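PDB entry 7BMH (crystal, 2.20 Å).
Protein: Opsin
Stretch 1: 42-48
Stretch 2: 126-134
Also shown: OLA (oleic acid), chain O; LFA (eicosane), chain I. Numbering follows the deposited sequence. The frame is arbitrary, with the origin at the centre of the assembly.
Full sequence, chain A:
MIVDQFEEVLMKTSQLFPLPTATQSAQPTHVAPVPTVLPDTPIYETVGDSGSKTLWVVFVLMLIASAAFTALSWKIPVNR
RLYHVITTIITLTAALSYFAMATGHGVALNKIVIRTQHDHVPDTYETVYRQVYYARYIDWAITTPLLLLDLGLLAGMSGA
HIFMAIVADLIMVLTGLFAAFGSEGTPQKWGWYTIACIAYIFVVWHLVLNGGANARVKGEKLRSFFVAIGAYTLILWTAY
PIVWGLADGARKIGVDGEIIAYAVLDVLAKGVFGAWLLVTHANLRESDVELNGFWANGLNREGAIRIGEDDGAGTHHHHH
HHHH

Stretch 1 42-48: PIYETVG
Stretch 2 (126-134) ETVYRQVYY

Residues 43-45 form a short strand that runs alongside a longer strand of the same chain that includes residues 127 to 131. The two axes approach to 4.7 Å, and their N-to-C directions differ by 15°, so the pairing is parallel. Three bridges fix the register: Ile43 with Val128 (CA to CA 5.1 Å), Tyr44 with Tyr129 (4.9 Å) and Glu45 with Arg130 (4.6 Å). The phi/psi values are extended: -90/142, -107/140 and -120/107 for residues 43 to 45, and -113/139, -114/111 and -117/132 for residues 128 to 130. Together the stretches bury 574 Å², both sides summed.

Backbone hydrogen bonds alternate as parallel pairing requires, each odd-numbered residue of the short strand addressing the residues that flank its bridge partner. Ile43 N reaches Thr127 O at 3.3 Å, a weak bond with an angle of 133° at the hydrogen, while Tyr129 N donates to Ile43 O at 3.1 Å and 167°. The next rung is better formed: Glu45 N to Tyr129 O is 2.9 Å and nearly linear at 175°, and Gln131 N to Glu45 O is 3.1 Å at 165°. CA-H...O contacts supplement the ladder, with Val128 CA 3.4 Å from Ile43 O, Tyr44 CA 3.5 Å from Tyr129 O, and Arg130 CA 3.4 Å from Glu45 O.

On the sheet face carrying Ile43, Val128, Glu45 and Arg130, the charged pair closes a salt bridge. Arg130 NH2 donates to Glu45 OE1 at 2.9 Å and 147°, the carboxylate oxygen lying at the guanidinium edge, near its plane, where the N-H groups are directed. Glu45 is m, t with chi3 -12°; Arg130 extends through t, t, t with chi4 110°. Glu45 CD also lies 3.8 Å from Val128 CG1, and Val128 is t. Ile43 is modelled only to CB.

The face carrying Tyr44 and Tyr129 is aromatic. Both residues are m, with chi1/chi2 of -75°/-94° and -70°/-86°. With similar rotamers on bridged residues, the ring planes lie at 17°, but the centroids are 5.2 Å apart and the rings are slid so far that they barely overlap. Contact involves the base of one side chain as well, Tyr44 CD1 lying 3.6 Å from Tyr129 CB. Pro42 CB adds an apolar contact at the Tyr129 ring edge, 4.1 Å from CE2.

Beyond the ladder, Thr46 (phi/psi -145/169) and Val47 (-55/139) continue as loop, and a side chain takes over the acceptor role. Gln131, m, t with chi3 -44° and its CA-to-CB bond toward the first stretch, accepts from Val47 N at OE1 (2.7 Å, 137°). Thr46 OG1, with chi1 t, lies 2.9 Å from the same Gln131 OE1. Val47 has an off-rotamer chi1 of -130°; its CG2 sits 3.0 Å from Tyr133 OH, at the edge of the Tyr133 ring (chi1 m, chi2 -107°). Gly48 touches nothing in the second stretch and occupies the N-cap position before a helix.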

# COMPACT_ATOMS: atom_id res chain seq x y z
N PRO A 42 -2.14 23.67 -22.57
CA PRO A 42 -1.97 22.80 -21.40
C PRO A 42 -2.49 21.38 -21.64
O PRO A 42 -3.63 21.19 -22.04
CB PRO A 42 -2.79 23.51 -20.32
CG PRO A 42 -3.82 24.26 -21.07
CD PRO A 42 -3.15 24.72 -22.34
N ILE A 43 -1.63 20.39 -21.39
CA ILE A 43 -2.01 18.99 -21.51
C ILE A 43 -2.56 18.47 -20.19
O ILE A 43 -2.09 18.84 -19.11
CB ILE A 43 -0.81 18.15 -21.95
N TYR A 44 -3.58 17.62 -20.28
CA TYR A 44 -4.17 16.98 -19.12
C TYR A 44 -3.78 15.51 -19.09
O TYR A 44 -3.72 14.86 -20.13
CB TYR A 44 -5.70 17.12 -19.13
CG TYR A 44 -6.19 18.50 -18.75
CD1 TYR A 44 -6.53 18.80 -17.44
CD2 TYR A 44 -6.30 19.50 -19.70
CE1 TYR A 44 -6.97 20.07 -17.08
CE2 TYR A 44 -6.74 20.77 -19.36
CZ TYR A 44 -7.07 21.05 -18.05
OH TYR A 44 -7.51 22.31 -17.70
N GLU A 45 -3.49 15.01 -17.89
CA GLU A 45 -3.28 13.58 -17.67
C GLU A 45 -4.32 13.15 -16.64
O GLU A 45 -4.22 13.50 -15.46
CB GLU A 45 -1.85 13.30 -17.20
CG GLU A 45 -0.81 13.76 -18.23
CD GLU A 45 0.64 13.63 -17.75
OE1 GLU A 45 0.88 13.40 -16.55
OE2 GLU A 45 1.55 13.76 -18.60
N THR A 46 -5.34 12.41 -17.10
CA THR A 46 -6.50 12.04 -16.30
C THR A 46 -6.97 10.64 -16.69
O THR A 46 -6.51 10.07 -17.68
CB THR A 46 -7.62 13.07 -16.47
OG1 THR A 46 -8.77 12.66 -15.72
CG2 THR A 46 -7.98 13.23 -17.95
N VAL A 47 -7.88 10.06 -15.88
CA VAL A 47 -8.34 8.69 -16.09
C VAL A 47 -8.86 8.51 -17.50
O VAL A 47 -9.61 9.34 -18.01
CB VAL A 47 -9.48 8.25 -15.15
CG1 VAL A 47 -9.16 6.92 -14.50
CG2 VAL A 47 -9.92 9.32 -14.19
N GLY A 48 -8.51 7.36 -18.09
CA GLY A 48 -9.15 6.89 -19.29
C GLY A 48 -10.09 5.73 -19.01
O GLY A 48 -10.34 5.34 -17.87
N GLU A 126 5.88 24.95 -20.00
CA GLU A 126 4.65 24.25 -20.34
C GLU A 126 3.91 23.91 -19.05
O GLU A 126 4.50 23.87 -17.97
CB GLU A 126 4.93 22.97 -21.14
CG GLU A 126 5.79 23.18 -22.38
N THR A 127 2.60 23.68 -19.16
CA THR A 127 1.76 23.41 -18.00
C THR A 127 1.02 22.09 -18.17
O THR A 127 0.25 21.94 -19.13
CB THR A 127 0.77 24.54 -17.75
OG1 THR A 127 1.50 25.76 -17.53
CG2 THR A 127 -0.07 24.24 -16.51
N VAL A 128 1.23 21.16 -17.24
CA VAL A 128 0.53 19.88 -17.20
C VAL A 128 -0.37 19.85 -15.97
O VAL A 128 0.03 20.32 -14.89
CB VAL A 128 1.52 18.69 -17.17
CG1 VAL A 128 0.77 17.38 -17.10
CG2 VAL A 128 2.42 18.72 -18.39
N TYR A 129 -1.57 19.31 -16.14
CA TYR A 129 -2.51 19.07 -15.04
C TYR A 129 -2.68 17.56 -14.91
O TYR A 129 -3.27 16.92 -15.78
CB TYR A 129 -3.85 19.74 -15.29
CG TYR A 129 -3.85 21.25 -15.21
CD1 TYR A 129 -4.01 21.90 -13.99
CD2 TYR A 129 -3.69 22.03 -16.35
CE1 TYR A 129 -4.01 23.29 -13.91
CE2 TYR A 129 -3.68 23.41 -16.28
CZ TYR A 129 -3.85 24.04 -15.06
OH TYR A 129 -3.84 25.41 -15.00
N ARG A 130 -2.18 16.99 -13.82
CA ARG A 130 -2.24 15.55 -13.60
C ARG A 130 -3.08 15.25 -12.37
O ARG A 130 -2.89 15.86 -11.32
CB ARG A 130 -0.85 14.95 -13.44
CG ARG A 130 -0.85 13.44 -13.44
CD ARG A 130 0.55 12.84 -13.33
NE ARG A 130 0.44 11.40 -13.12
CZ ARG A 130 0.78 10.48 -14.01
NH1 ARG A 130 0.63 9.19 -13.71
NH2 ARG A 130 1.29 10.83 -15.17
N GLN A 131 -4.01 14.31 -12.50
CA GLN A 131 -4.78 13.84 -11.36
C GLN A 131 -3.86 13.18 -10.33
O GLN A 131 -3.05 12.32 -10.69
CB GLN A 131 -5.84 12.84 -11.80
CG GLN A 131 -7.07 13.40 -12.48
CD GLN A 131 -8.03 12.30 -12.91
OE1 GLN A 131 -7.60 11.27 -13.45
NE2 GLN A 131 -9.32 12.50 -12.66
N VAL A 132 -4.01 13.54 -9.06
CA VAL A 132 -3.36 12.80 -7.99
C VAL A 132 -4.43 12.25 -7.07
O VAL A 132 -5.30 12.98 -6.58
CB VAL A 132 -2.30 13.64 -7.23
CG1 VAL A 132 -2.23 15.06 -7.76
CG2 VAL A 132 -2.47 13.58 -5.72
N TYR A 133 -4.39 10.93 -6.87
CA TYR A 133 -5.44 10.18 -6.19
C TYR A 133 -5.07 10.09 -4.72
O TYR A 133 -4.58 9.08 -4.23
CB TYR A 133 -5.58 8.80 -6.82
CG TYR A 133 -6.44 8.79 -8.06
CD1 TYR A 133 -7.72 8.24 -8.02
CD2 TYR A 133 -6.00 9.34 -9.25
CE1 TYR A 133 -8.52 8.24 -9.13
CE2 TYR A 133 -6.80 9.33 -10.38
CZ TYR A 133 -8.07 8.78 -10.31
OH TYR A 133 -8.91 8.75 -11.39
N TYR A 134 -5.32 11.18 -3.99
CA TYR A 134 -4.92 11.19 -2.59
C TYR A 134 -5.75 10.25 -1.73
O TYR A 134 -5.36 10.00 -0.58
CB TYR A 134 -4.98 12.62 -2.04
CG TYR A 134 -6.35 13.22 -1.94
CD1 TYR A 134 -7.15 13.00 -0.83
CD2 TYR A 134 -6.84 14.03 -2.97
CE1 TYR A 134 -8.42 13.56 -0.73
CE2 TYR A 134 -8.10 14.59 -2.89
CZ TYR A 134 -8.89 14.36 -1.76
OH TYR A 134 -10.15 14.92 -1.67
C1 OLA O . -10.75 17.63 0.45
O1 OLA O . -9.99 17.97 -0.48
O2 OLA O . -11.96 17.93 0.49
C2 OLA O . -10.16 16.83 1.61
C3 OLA O . -10.89 15.57 1.99
C4 OLA O . -10.16 14.79 3.09
C5 OLA O . -10.95 13.66 3.71
C6 OLA O . -10.21 12.93 4.82
C7 OLA O . -11.06 11.98 5.65
C8 OLA O . -11.67 10.84 4.90
C14 LFA I . -5.89 12.91 5.72
C15 LFA I . -5.33 13.31 4.36
C16 LFA I . -5.97 14.60 3.84
C17 LFA I . -5.77 14.68 2.33
C18 LFA I . -5.49 16.11 1.88
C19 LFA I . -5.89 16.28 0.41
C20 LFA I . -5.83 17.76 0.02